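Local coordinates for surface-associated protein (Methylococcus capsulatus, PDB 2VOV) that binds copper and is secreted by this methanotrophic bacterium, probably as part of its copper homeostasis, at residues 71-76 / 324-328; 101-106 / 260-264; 217-223 / 235-240; 298-304 / 315-320. All blocks are in the same frame, centred on the assembly; numbering follows the deposited sequence. Where two conformers were deposited one is given.

In the fold
Interaction 2 is the buried contact of the four; the other three are partly buried. Interactions 1, 2 and 4 cluster: W320 of interaction 4 packs on G326 and C327 of interaction 1, and 298-304 accepts backbone hydrogen bonds from Y103 and I261 of interaction 2. Interaction 3 lies on the opposite side of the chain's centre, yet reaches the same large mixed sheet as interaction 4. Interactions 1 and 2 join segments far apart in the chain without direct hydrogen bonds, through proline and indole packing in the first and tyrosine, methionine and isoleucine in the second; interactions 3 and 4 join segments close in sequence by backbone hydrogen bonds, with a histidine ring added in interaction 3.

Interaction 1 of 4, residues 71-76 / 324-328; sequences ASPPGP and AKGCW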
loop_
_atom_site.group_PDB
_atom_site.type_symbol
_atom_site.label_atom_id
_atom_site.label_comp_id
_atom_site.label_asym_id
_atom_site.label_seq_id
_atom_site.Cartn_x
_atom_site.Cartn_y
_atom_site.Cartn_z
ATOM N N ALA A 71 -3.865 -14.269 1.433
ATOM C CA ALA A 71 -4.451 -13.742 2.665
ATOM C C ALA A 71 -3.603 -14.001 3.909
ATOM O O ALA A 71 -3.768 -13.335 4.926
ATOM C CB ALA A 71 -5.862 -14.288 2.855
ATOM N N SER A 72 -2.690 -14.961 3.828
ATOM C CA SER A 72 -1.896 -15.370 4.980
ATOM C C SER A 72 -0.880 -14.311 5.421
ATOM O O SER A 72 -0.450 -13.480 4.624
ATOM C CB SER A 72 -1.189 -16.696 4.661
ATOM O OG SER A 72 -0.725 -16.708 3.319
ATOM N N PRO A 73 -0.487 -14.342 6.704
ATOM C CA PRO A 73 0.527 -13.427 7.244
ATOM C C PRO A 73 1.950 -13.758 6.760
ATOM O O PRO A 73 2.169 -14.836 6.193
ATOM C CB PRO A 73 0.421 -13.665 8.760
ATOM C CG PRO A 73 -0.030 -15.079 8.868
ATOM C CD PRO A 73 -1.013 -15.248 7.744
ATOM N N PRO A 74 2.921 -12.857 7.023
ATOM C CA PRO A 74 4.327 -13.200 6.801
ATOM C C PRO A 74 4.755 -14.256 7.800
ATOM O O PRO A 74 4.092 -14.447 8.819
ATOM C CB PRO A 74 5.084 -11.904 7.130
ATOM C CG PRO A 74 4.049 -10.839 7.282
ATOM C CD PRO A 74 2.746 -11.497 7.565
ATOM N N GLY A 75 5.872 -14.913 7.530
ATOM C CA GLY A 75 6.372 -15.937 8.432
ATOM C C GLY A 75 6.734 -17.176 7.652
ATOM O O GLY A 75 6.611 -17.198 6.430
ATOM N N PRO A 76 7.190 -18.219 8.357
ATOM C CA PRO A 76 7.685 -19.415 7.665
ATOM C C PRO A 76 6.594 -20.276 7.017
ATOM O O PRO A 76 6.906 -21.122 6.168
ATOM C CB PRO A 76 8.393 -20.195 8.778
ATOM C CG PRO A 76 7.687 -19.774 10.043
ATOM C CD PRO A 76 7.286 -18.333 9.826
ATOM N N ALA A 324 0.176 -14.610 15.056
ATOM C CA ALA A 324 1.097 -14.648 13.922
ATOM C C ALA A 324 1.931 -13.378 13.794
ATOM O O ALA A 324 1.776 -12.445 14.578
ATOM C CB ALA A 324 0.332 -14.934 12.617
ATOM N N LYS A 325 2.820 -13.353 12.804
ATOM C CA LYS A 325 3.653 -12.183 12.540
ATOM C C LYS A 325 2.899 -11.129 11.739
ATOM O O LYS A 325 3.454 -10.074 11.405
ATOM C CB LYS A 325 4.938 -12.565 11.803
ATOM C CG LYS A 325 5.846 -13.499 12.581
ATOM C CD LYS A 325 7.096 -13.821 11.787
ATOM C CE LYS A 325 7.995 -14.797 12.546
ATOM N NZ LYS A 325 9.253 -15.077 11.794
ATOM N N GLY A 326 1.636 -11.426 11.433
ATOM C CA GLY A 326 0.725 -10.448 10.819
ATOM C C GLY A 326 -0.604 -10.512 11.559
ATOM O O GLY A 326 -0.946 -11.553 12.126
ATOM N N CYS A 327 -1.332 -9.398 11.586
ATOM C CA CYS A 327 -2.634 -9.346 12.240
ATOM C C CYS A 327 -3.742 -9.371 11.190
ATOM O O CYS A 327 -3.596 -8.816 10.095
ATOM C CB CYS A 327 -2.755 -8.103 13.127
ATOM S SG CYS A 327 -2.365 -6.522 12.304
ATOM N N TRP A 328 -4.842 -10.035 11.532
ATOM C CA TRP A 328 -5.972 -10.152 10.625
ATOM C C TRP A 328 -6.859 -8.939 10.696
ATOM O O TRP A 328 -7.322 -8.540 11.765
ATOM C CB TRP A 328 -6.770 -11.417 10.928
ATOM C CG TRP A 328 -6.056 -12.630 10.416
ATOM C CD1 TRP A 328 -5.041 -13.298 11.033
ATOM C CD2 TRP A 328 -6.263 -13.286 9.152
ATOM N NE1 TRP A 328 -4.608 -14.346 10.239
ATOM C CE2 TRP A 328 -5.346 -14.361 9.084
ATOM C CE3 TRP A 328 -7.136 -13.069 8.079
ATOM C CZ2 TRP A 328 -5.281 -15.222 7.976
ATOM C CZ3 TRP A 328 -7.071 -13.936 6.986
ATOM C CH2 TRP A 328 -6.154 -14.991 6.950
HETATM O O HOH W 1 3.384 -15.603 11.116
#
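Three residues, K325, P73 and W328, supply more than half of the surface hidden here, and no direct hydrogen bond links the segments. P73 is the central piece. Its CB lies 3.7 Å from G326 N, its CG 3.8 Å from A324 CB, and its CD 4.3 Å from W328 CZ2, so the compact pyrrolidine fills the space between small residues and an indole. G326 suits that place because a side chain on it would clash with P74 CD. From S72 to P74 the backbone is extended, but the two prolines, which have no NH, keep it from pairing as a strand would. This loop lies against the start of strand 326-334, an inner strand of a four-stranded antiparallel sheet, and against its neighbour, strand 92-99, where P73 also touches A97. W328 swings its indole towards the loop, bringing CH2 within 3.5 Å of A71 O and 4.2 Å of A71 CB. At the exposed end the fully extended K325 runs along P74 and G75, with CB 3.6 Å from P74 O and CD 4.0 Å from G75 CA; the phi of G75, 132°, calls for glycine. A water donates to P74 O (2.7 Å) and accepts from K325 N (2.9 Å).

Interaction 2 of 4, residues 101-106 / 260-264; sequences TSYYDP and LIMHP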
loop_
_atom_site.group_PDB
_atom_site.type_symbol
_atom_site.label_atom_id
_atom_site.label_comp_id
_atom_site.label_asym_id
_atom_site.label_seq_id
_atom_site.Cartn_x
_atom_site.Cartn_y
_atom_site.Cartn_z
ATOM N N THR A 101 4.841 -4.535 10.951
ATOM C CA THR A 101 5.344 -3.180 10.710
ATOM C C THR A 101 5.203 -2.748 9.253
ATOM O O THR A 101 5.814 -1.769 8.821
ATOM C CB THR A 101 6.830 -3.048 11.115
ATOM O OG1 THR A 101 7.605 -4.030 10.415
ATOM C CG2 THR A 101 6.996 -3.259 12.617
ATOM N N SER A 102 4.374 -3.460 8.506
ATOM C CA SER A 102 4.383 -3.352 7.053
ATOM C C SER A 102 4.145 -1.961 6.448
ATOM O O SER A 102 4.682 -1.667 5.388
ATOM C CB SER A 102 3.408 -4.372 6.455
ATOM O OG SER A 102 2.118 -4.308 7.071
ATOM N N TYR A 103 3.343 -1.114 7.088
ATOM C CA TYR A 103 2.976 0.175 6.487
ATOM C C TYR A 103 4.118 1.184 6.566
ATOM O O TYR A 103 4.284 2.021 5.674
ATOM C CB TYR A 103 1.750 0.758 7.190
ATOM C CG TYR A 103 1.160 1.942 6.474
ATOM C CD1 TYR A 103 0.352 1.756 5.353
ATOM C CD2 TYR A 103 1.392 3.245 6.917
ATOM C CE1 TYR A 103 -0.206 2.824 4.683
ATOM C CE2 TYR A 103 0.846 4.318 6.252
ATOM C CZ TYR A 103 0.046 4.107 5.135
ATOM O OH TYR A 103 -0.508 5.181 4.470
ATOM N N TYR A 104 4.869 1.123 7.663
ATOM C CA TYR A 104 5.929 2.085 7.932
ATOM C C TYR A 104 7.024 1.241 8.571
ATOM O O TYR A 104 6.992 0.941 9.768
ATOM C CB TYR A 104 5.431 3.217 8.853
ATOM C CG TYR A 104 6.487 4.306 8.984
ATOM C CD1 TYR A 104 6.619 5.288 8.001
ATOM C CD2 TYR A 104 7.392 4.304 10.046
ATOM C CE1 TYR A 104 7.600 6.253 8.086
ATOM C CE2 TYR A 104 8.380 5.285 10.141
ATOM C CZ TYR A 104 8.472 6.249 9.152
ATOM O OH TYR A 104 9.467 7.208 9.212
ATOM N N ASP A 105 7.972 0.805 7.749
ATOM C CA ASP A 105 8.646 -0.454 8.009
ATOM C C ASP A 105 10.161 -0.334 7.974
ATOM O O ASP A 105 10.775 -0.464 6.922
ATOM C CB ASP A 105 8.172 -1.487 6.978
ATOM C CG ASP A 105 8.555 -2.901 7.342
ATOM O OD1 ASP A 105 9.265 -3.095 8.356
ATOM O OD2 ASP A 105 8.151 -3.825 6.601
ATOM N N PRO A 106 10.784 -0.093 9.133
ATOM C CA PRO A 106 12.249 -0.054 9.161
ATOM C C PRO A 106 12.907 -1.327 8.635
ATOM O O PRO A 106 14.051 -1.267 8.191
ATOM C CB PRO A 106 12.562 0.171 10.648
ATOM C CG PRO A 106 11.349 0.915 11.158
ATOM C CD PRO A 106 10.200 0.210 10.451
ATOM N N LEU A 260 3.862 5.196 18.222
ATOM C CA LEU A 260 3.733 4.436 16.989
ATOM C C LEU A 260 5.058 4.459 16.240
ATOM O O LEU A 260 5.761 5.474 16.246
ATOM C CB LEU A 260 2.629 5.032 16.111
ATOM C CG LEU A 260 1.210 5.028 16.691
ATOM C CD1 LEU A 260 0.184 5.554 15.676
ATOM C CD2 LEU A 260 0.830 3.636 17.191
ATOM N N ILE A 261 5.396 3.344 15.602
ATOM C CA ILE A 261 6.516 3.343 14.671
ATOM C C ILE A 261 6.052 4.077 13.419
ATOM O O ILE A 261 5.369 3.512 12.548
ATOM C CB ILE A 261 7.016 1.929 14.375
ATOM C CG1 ILE A 261 7.432 1.245 15.686
ATOM C CG2 ILE A 261 8.179 1.979 13.388
ATOM C CD1 ILE A 261 8.155 -0.078 15.519
ATOM N N MET A 262 6.395 5.363 13.370
ATOM C CA MET A 262 5.815 6.299 12.426
ATOM C C MET A 262 6.729 7.522 12.392
ATOM O O MET A 262 7.375 7.843 13.390
ATOM C CB MET A 262 4.401 6.683 12.902
ATOM C CG MET A 262 3.690 7.769 12.085
ATOM S SD MET A 262 3.643 7.476 10.297
ATOM C CE MET A 262 2.891 5.844 10.206
ATOM N N HIS A 263 6.790 8.195 11.245
ATOM C CA HIS A 263 7.631 9.384 11.110
ATOM C C HIS A 263 7.126 10.496 12.024
ATOM O O HIS A 263 5.924 10.670 12.170
ATOM C CB HIS A 263 7.639 9.871 9.662
ATOM C CG HIS A 263 8.788 10.781 9.338
ATOM N ND1 HIS A 263 8.731 12.155 9.500
ATOM C CD2 HIS A 263 10.028 10.509 8.869
ATOM C CE1 HIS A 263 9.887 12.685 9.136
ATOM N NE2 HIS A 263 10.693 11.708 8.759
ATOM N N PRO A 264 8.049 11.256 12.645
ATOM C CA PRO A 264 7.598 12.343 13.524
ATOM C C PRO A 264 6.760 13.437 12.853
ATOM O O PRO A 264 5.884 14.019 13.495
ATOM C CB PRO A 264 8.910 12.943 14.057
ATOM C CG PRO A 264 9.963 11.915 13.818
ATOM C CD PRO A 264 9.517 11.127 12.614
HETATM O O HOH W 2 4.974 0.738 11.883
#
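The loop after strand 92-99 meets the loop after strand 259-260 here, beside strand 290-302 within the CorA-like copper-binding region, and aromatic contacts dominate. The ring of Y104, the residue with most surface covered, lies against the backbone of 260-264: M262 CA sits over its face in a CH-pi contact, 3.9 Å from the ring centroid, and M262 SD makes a Met-aromatic contact at 4.6 Å from the same centroid. Apolar contacts flank the ring. M262 CE reaches Y104 CB at 3.9 Å, and I261 CG2 lies 4.1 Å from Y104 CD2 and 4.0 Å from P106 CD. Polar links are indirect: one water donates to both Y104 O and I261 O, at 2.9 Å each. Y104 OH approaches H263 CB to 3.3 Å, while H263 NE2 is hydrogen-bonded to Q124 O. Methionine suits this place because its flexible thioether can fold round a tyrosine, so a buried contact without direct hydrogen bonds depends on shape and polarizability, with water satisfying the facing carbonyls.

Interaction 3 of 4, residues 217-223 / 235-240; sequences PPKADHT and MKPDSY
A loop, 217-223, runs antiparallel to 235-240, which leads into strand 239-250. P218 lies opposite D238 and K219 opposite P237 (CA atoms 4.9 Å apart in each pair), and T223 opposite M235 (5.9 Å). P217 to K219 is extended, A220 (-90/-12) and D221 (-124/42) turn the chain, and P237 bends it with phi/psi -69/-15. K219 N donates to P237 O at 2.9 Å, and P218 CA approaches the same oxygen at 3.3 Å in a CA-H...O contact. As proline has no NH to give back, P237 instead brings its CA to 3.6 Å from K219 O. H222, chi1 t and chi2 -153°, points its imidazole at the partner segment. Its ND1 donates to K236 O at 2.7 Å, and its NE2 is hydrogen-bonded to E174 OE2, so both ring nitrogens are engaged, a good use of histidine in a buried spot. M235, chi1 and chi2 both m, places SD over the face of that ring, 3.8 Å from its centroid, a sulfur-aromatic contact. K219, extended to its last torsion (p), turns NZ to a salt bridge with D221 OD1 (2.9 Å) and to F179 O, while P217 O is met by W180 NE1. The contact continues, as a loop, the antiparallel pairing of strands 209-214 and 239-250: D238 bonds to L216 and Y240 to L213 through their backbones, while W180 meets H222 edge-to-face.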
loop_
_atom_site.group_PDB
_atom_site.type_symbol
_atom_site.label_atom_id
_atom_site.label_comp_id
_atom_site.label_asym_id
_atom_site.label_seq_id
_atom_site.Cartn_x
_atom_site.Cartn_y
_atom_site.Cartn_z
ATOM N N PRO A 217 11.516 -2.296 -19.984
ATOM C CA PRO A 217 11.673 -2.835 -21.340
ATOM C C PRO A 217 10.592 -2.240 -22.246
ATOM O O PRO A 217 9.417 -2.283 -21.907
ATOM C CB PRO A 217 11.461 -4.343 -21.139
ATOM C CG PRO A 217 11.788 -4.587 -19.680
ATOM C CD PRO A 217 11.301 -3.355 -18.976
ATOM N N PRO A 218 10.983 -1.629 -23.376
ATOM C CA PRO A 218 10.001 -0.906 -24.181
ATOM C C PRO A 218 8.772 -1.729 -24.569
ATOM O O PRO A 218 8.887 -2.901 -24.923
ATOM C CB PRO A 218 10.806 -0.501 -25.419
ATOM C CG PRO A 218 12.202 -0.342 -24.871
ATOM C CD PRO A 218 12.347 -1.500 -23.924
ATOM N N LYS A 219 7.616 -1.082 -24.503
ATOM C CA LYS A 219 6.327 -1.745 -24.671
ATOM C C LYS A 219 5.519 -0.954 -25.680
ATOM O O LYS A 219 5.422 0.262 -25.568
ATOM C CB LYS A 219 5.600 -1.781 -23.313
ATOM C CG LYS A 219 4.188 -2.373 -23.306
ATOM C CD LYS A 219 3.666 -2.465 -21.854
ATOM C CE LYS A 219 2.182 -2.852 -21.751
ATOM N NZ LYS A 219 1.968 -4.229 -22.256
ATOM N N ALA A 220 4.927 -1.643 -26.657
ATOM C CA ALA A 220 4.211 -0.963 -27.737
ATOM C C ALA A 220 2.731 -0.728 -27.458
ATOM O O ALA A 220 2.074 0.017 -28.184
ATOM C CB ALA A 220 4.359 -1.736 -29.034
ATOM N N ASP A 221 2.204 -1.368 -26.416
ATOM C CA ASP A 221 0.783 -1.269 -26.113
ATOM C C ASP A 221 0.577 -0.784 -24.686
ATOM O O ASP A 221 -0.281 -1.294 -23.962
ATOM C CB ASP A 221 0.056 -2.604 -26.354
ATOM C CG ASP A 221 0.611 -3.733 -25.529
ATOM O OD1 ASP A 221 1.746 -3.624 -25.040
ATOM O OD2 ASP A 221 -0.089 -4.741 -25.341
ATOM N N HIS A 222 1.364 0.205 -24.281
ATOM C CA HIS A 222 1.080 0.891 -23.031
ATOM C C HIS A 222 0.081 1.988 -23.344
ATOM O O HIS A 222 0.450 3.069 -23.816
ATOM C CB HIS A 222 2.347 1.469 -22.404
ATOM C CG HIS A 222 2.104 2.140 -21.089
ATOM N ND1 HIS A 222 2.903 3.157 -20.611
ATOM C CD2 HIS A 222 1.149 1.938 -20.150
ATOM C CE1 HIS A 222 2.446 3.562 -19.438
ATOM N NE2 HIS A 222 1.386 2.836 -19.135
ATOM N N THR A 223 -1.191 1.692 -23.078
ATOM C CA THR A 223 -2.289 2.534 -23.525
ATOM C C THR A 223 -3.265 2.841 -22.391
ATOM O O THR A 223 -3.255 2.190 -21.345
ATOM C CB THR A 223 -3.083 1.849 -24.658
ATOM O OG1 THR A 223 -3.640 0.620 -24.171
ATOM C CG2 THR A 223 -2.178 1.571 -25.865
ATOM N N MET A 235 1.358 8.073 -21.533
ATOM C CA MET A 235 1.518 6.638 -21.709
ATOM C C MET A 235 2.817 6.383 -22.451
ATOM O O MET A 235 2.820 6.271 -23.677
ATOM C CB MET A 235 0.344 6.059 -22.497
ATOM C CG MET A 235 -0.969 6.176 -21.743
ATOM S SD MET A 235 -1.004 5.064 -20.326
ATOM C CE MET A 235 -1.526 6.145 -19.006
ATOM N N LYS A 236 3.913 6.302 -21.702
ATOM C CA LYS A 236 5.251 6.171 -22.277
ATOM C C LYS A 236 5.626 4.714 -22.550
ATOM O O LYS A 236 5.175 3.808 -21.859
ATOM C CB LYS A 236 6.271 6.822 -21.335
ATOM C CG LYS A 236 6.029 8.307 -21.142
ATOM C CD LYS A 236 6.887 8.904 -20.040
ATOM C CE LYS A 236 6.544 10.382 -19.836
ATOM N NZ LYS A 236 7.286 10.991 -18.692
ATOM N N PRO A 237 6.463 4.477 -23.566
ATOM C CA PRO A 237 6.844 3.100 -23.883
ATOM C C PRO A 237 7.746 2.447 -22.825
ATOM O O PRO A 237 7.904 1.233 -22.828
ATOM C CB PRO A 237 7.587 3.244 -25.226
ATOM C CG PRO A 237 8.113 4.628 -25.197
ATOM C CD PRO A 237 7.082 5.453 -24.487
ATOM N N ASP A 238 8.332 3.247 -21.929
ATOM C CA ASP A 238 9.330 2.728 -20.994
ATOM C C ASP A 238 9.055 3.115 -19.541
ATOM O O ASP A 238 9.948 3.020 -18.695
ATOM C CB ASP A 238 10.702 3.280 -21.371
ATOM C CG ASP A 238 10.850 4.723 -20.957
ATOM O OD1 ASP A 238 9.883 5.495 -21.193
ATOM O OD2 ASP A 238 11.910 5.081 -20.372
ATOM N N SER A 239 7.839 3.577 -19.264
ATOM C CA SER A 239 7.491 4.066 -17.934
ATOM C C SER A 239 6.033 3.788 -17.625
ATOM O O SER A 239 5.220 3.599 -18.531
ATOM C CB SER A 239 7.722 5.576 -17.846
ATOM O OG SER A 239 9.045 5.930 -18.211
ATOM N N TYR A 240 5.716 3.744 -16.336
ATOM C CA TYR A 240 4.337 3.882 -15.877
ATOM C C TYR A 240 4.299 4.537 -14.511
ATOM O O TYR A 240 5.292 4.531 -13.777
ATOM C CB TYR A 240 3.538 2.570 -15.907
ATOM C CG TYR A 240 3.890 1.509 -14.879
ATOM C CD1 TYR A 240 3.340 1.544 -13.604
ATOM C CD2 TYR A 240 4.721 0.444 -15.206
ATOM C CE1 TYR A 240 3.635 0.552 -12.675
ATOM C CE2 TYR A 240 5.022 -0.560 -14.283
ATOM C CZ TYR A 240 4.462 -0.493 -13.019
ATOM O OH TYR A 240 4.729 -1.472 -12.088
#

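Interaction 4 of 4, residues 298-304 / 315-320; sequences NVLEVDD and TTGEVW
A classic beta bulge marks this antiparallel pairing: D303 and D304 both face T316, where strand 290-302 gives way to the two-stranded sheet of 304-307 and 313-316. D304 and T316 form a hydrogen-bonded pair (CA atoms 5.5 Å apart), followed by D303 opposite G317 (4.8 Å), V302 opposite E318 (4.2 Å) and E301 opposite V319 (5.5 Å). T315, extended (-141/162), brings CA to 3.4 Å from D304 O; its OG1 donates to E318 OE2 at 2.6 Å. T316 N donates to D304 O at 3.1 Å, and T316 O receives D303 N at 2.9 Å and, weakly, D304 N at 3.4 Å. The near-helical D303 (-67/-44) makes this double approach possible; its OD1 forms a salt bridge with K258 NZ, and a water joins D303 OD2 to T316 OG1, 2.7 Å from each. G317 takes a left-handed conformation (65/36) that favours glycine, and a side chain there would clash with D303 OD2; its O accepts a weak bond from D303 N (3.4 Å). E318, chi1 m and chi2 t, lies with CA 3.4 Å from E301 O, while its OE1 bridges to K100. V319 N donates to E301 O (2.9 Å), and a water accepts from E301 N (2.9 Å) and donates to V319 O (2.8 Å). W320, chi1 t, hydrogen-bonds through NE1 to A324 O and sets CE3 3.9 Å from L300 CD1.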
loop_
_atom_site.group_PDB
_atom_site.type_symbol
_atom_site.label_atom_id
_atom_site.label_comp_id
_atom_site.label_asym_id
_atom_site.label_seq_id
_atom_site.Cartn_x
_atom_site.Cartn_y
_atom_site.Cartn_z
ATOM N N ASN A 298 0.218 -2.412 8.158
ATOM C CA ASN A 298 0.090 -2.130 9.590
ATOM C C ASN A 298 1.134 -1.171 10.153
ATOM O O ASN A 298 2.291 -1.168 9.721
ATOM C CB ASN A 298 0.195 -3.424 10.394
ATOM C CG ASN A 298 -0.381 -3.272 11.782
ATOM O OD1 ASN A 298 0.305 -3.454 12.799
ATOM N ND2 ASN A 298 -1.647 -2.915 11.833
ATOM N N VAL A 299 0.710 -0.389 11.144
ATOM C CA VAL A 299 1.604 0.445 11.954
ATOM C C VAL A 299 1.695 -0.151 13.367
ATOM O O VAL A 299 0.674 -0.434 14.001
ATOM C CB VAL A 299 1.070 1.890 12.019
ATOM C CG1 VAL A 299 1.927 2.761 12.958
ATOM C CG2 VAL A 299 0.989 2.511 10.606
ATOM N N LEU A 300 2.920 -0.343 13.857
ATOM C CA LEU A 300 3.115 -0.992 15.150
ATOM C C LEU A 300 3.205 0.018 16.295
ATOM O O LEU A 300 3.842 1.061 16.165
ATOM C CB LEU A 300 4.393 -1.847 15.123
ATOM C CG LEU A 300 4.679 -2.668 16.384
ATOM C CD1 LEU A 300 3.613 -3.747 16.611
ATOM C CD2 LEU A 300 6.067 -3.272 16.329
ATOM N N GLU A 301 2.573 -0.318 17.420
ATOM C CA GLU A 301 2.634 0.477 18.653
ATOM C C GLU A 301 3.584 -0.196 19.640
ATOM O O GLU A 301 3.566 -1.423 19.800
ATOM C CB GLU A 301 1.238 0.583 19.284
ATOM C CG GLU A 301 1.166 1.397 20.579
ATOM C CD GLU A 301 -0.258 1.557 21.061
ATOM O OE1 GLU A 301 -1.189 1.484 20.217
ATOM O OE2 GLU A 301 -0.445 1.753 22.286
ATOM N N VAL A 302 4.410 0.616 20.306
ATOM C CA VAL A 302 5.491 0.135 21.165
ATOM C C VAL A 302 5.731 1.120 22.311
ATOM O O VAL A 302 5.319 2.274 22.233
ATOM C CB VAL A 302 6.820 0.023 20.379
ATOM C CG1 VAL A 302 6.706 -0.996 19.258
ATOM C CG2 VAL A 302 7.233 1.381 19.797
ATOM N N ASP A 303 6.405 0.669 23.367
ATOM C CA ASP A 303 6.947 1.627 24.337
ATOM C C ASP A 303 8.057 2.446 23.687
ATOM O O ASP A 303 8.131 3.662 23.850
ATOM C CB ASP A 303 7.528 0.899 25.542
ATOM C CG ASP A 303 6.462 0.397 26.502
ATOM O OD1 ASP A 303 5.356 0.990 26.550
ATOM O OD2 ASP A 303 6.755 -0.596 27.209
ATOM N N ASP A 304 8.920 1.754 22.952
ATOM C CA ASP A 304 10.047 2.391 22.283
ATOM C C ASP A 304 10.521 1.519 21.132
ATOM O O ASP A 304 10.263 0.315 21.107
ATOM C CB ASP A 304 11.190 2.627 23.279
ATOM C CG ASP A 304 12.284 3.531 22.728
ATOM O OD1 ASP A 304 11.945 4.460 21.961
ATOM O OD2 ASP A 304 13.462 3.290 23.083
ATOM N N THR A 315 12.593 -3.294 19.426
ATOM C CA THR A 315 11.426 -2.698 20.070
ATOM C C THR A 315 11.313 -3.204 21.502
ATOM O O THR A 315 11.899 -4.223 21.867
ATOM C CB THR A 315 10.110 -3.093 19.351
ATOM O OG1 THR A 315 9.913 -4.507 19.490
ATOM C CG2 THR A 315 10.158 -2.739 17.870
ATOM N N THR A 316 10.551 -2.480 22.306
ATOM C CA THR A 316 10.167 -2.979 23.611
ATOM C C THR A 316 8.727 -2.568 23.881
ATOM O O THR A 316 8.292 -1.504 23.440
ATOM C CB THR A 316 11.134 -2.491 24.723
ATOM O OG1 THR A 316 10.760 -3.074 25.974
ATOM C CG2 THR A 316 11.127 -0.973 24.856
ATOM N N GLY A 317 7.989 -3.421 24.590
ATOM C CA GLY A 317 6.601 -3.136 24.925
ATOM C C GLY A 317 5.687 -3.074 23.708
ATOM O O GLY A 317 4.762 -2.257 23.662
ATOM N N GLU A 318 5.949 -3.922 22.713
ATOM C CA GLU A 318 5.062 -3.991 21.549
ATOM C C GLU A 318 3.646 -4.317 21.984
ATOM O O GLU A 318 3.440 -5.159 22.863
ATOM C CB GLU A 318 5.500 -5.092 20.574
ATOM C CG GLU A 318 6.820 -4.894 19.888
ATOM C CD GLU A 318 7.086 -5.961 18.813
ATOM O OE1 GLU A 318 6.273 -6.922 18.689
ATOM O OE2 GLU A 318 8.108 -5.817 18.091
ATOM N N VAL A 319 2.682 -3.660 21.358
ATOM C CA VAL A 319 1.294 -4.087 21.466
ATOM C C VAL A 319 1.066 -5.086 20.338
ATOM O O VAL A 319 0.915 -4.707 19.175
ATOM C CB VAL A 319 0.327 -2.902 21.357
ATOM C CG1 VAL A 319 -1.104 -3.401 21.428
ATOM C CG2 VAL A 319 0.590 -1.888 22.485
ATOM N N TRP A 320 1.086 -6.363 20.682
ATOM C CA TRP A 320 1.004 -7.412 19.672
ATOM C C TRP A 320 0.529 -8.692 20.327
ATOM O O TRP A 320 1.319 -9.525 20.755
ATOM C CB TRP A 320 2.348 -7.618 18.977
ATOM C CG TRP A 320 2.212 -8.388 17.715
ATOM C CD1 TRP A 320 2.588 -9.686 17.492
ATOM C CD2 TRP A 320 1.648 -7.907 16.483
ATOM N NE1 TRP A 320 2.298 -10.039 16.182
ATOM C CE2 TRP A 320 1.720 -8.968 15.550
ATOM C CE3 TRP A 320 1.094 -6.685 16.079
ATOM C CZ2 TRP A 320 1.252 -8.843 14.245
ATOM C CZ3 TRP A 320 0.628 -6.570 14.785
ATOM C CH2 TRP A 320 0.710 -7.643 13.886
HETATM O O HOH W 3 0.508 -2.356 17.661
HETATM O O HOH W 4 8.752 -2.411 27.725
#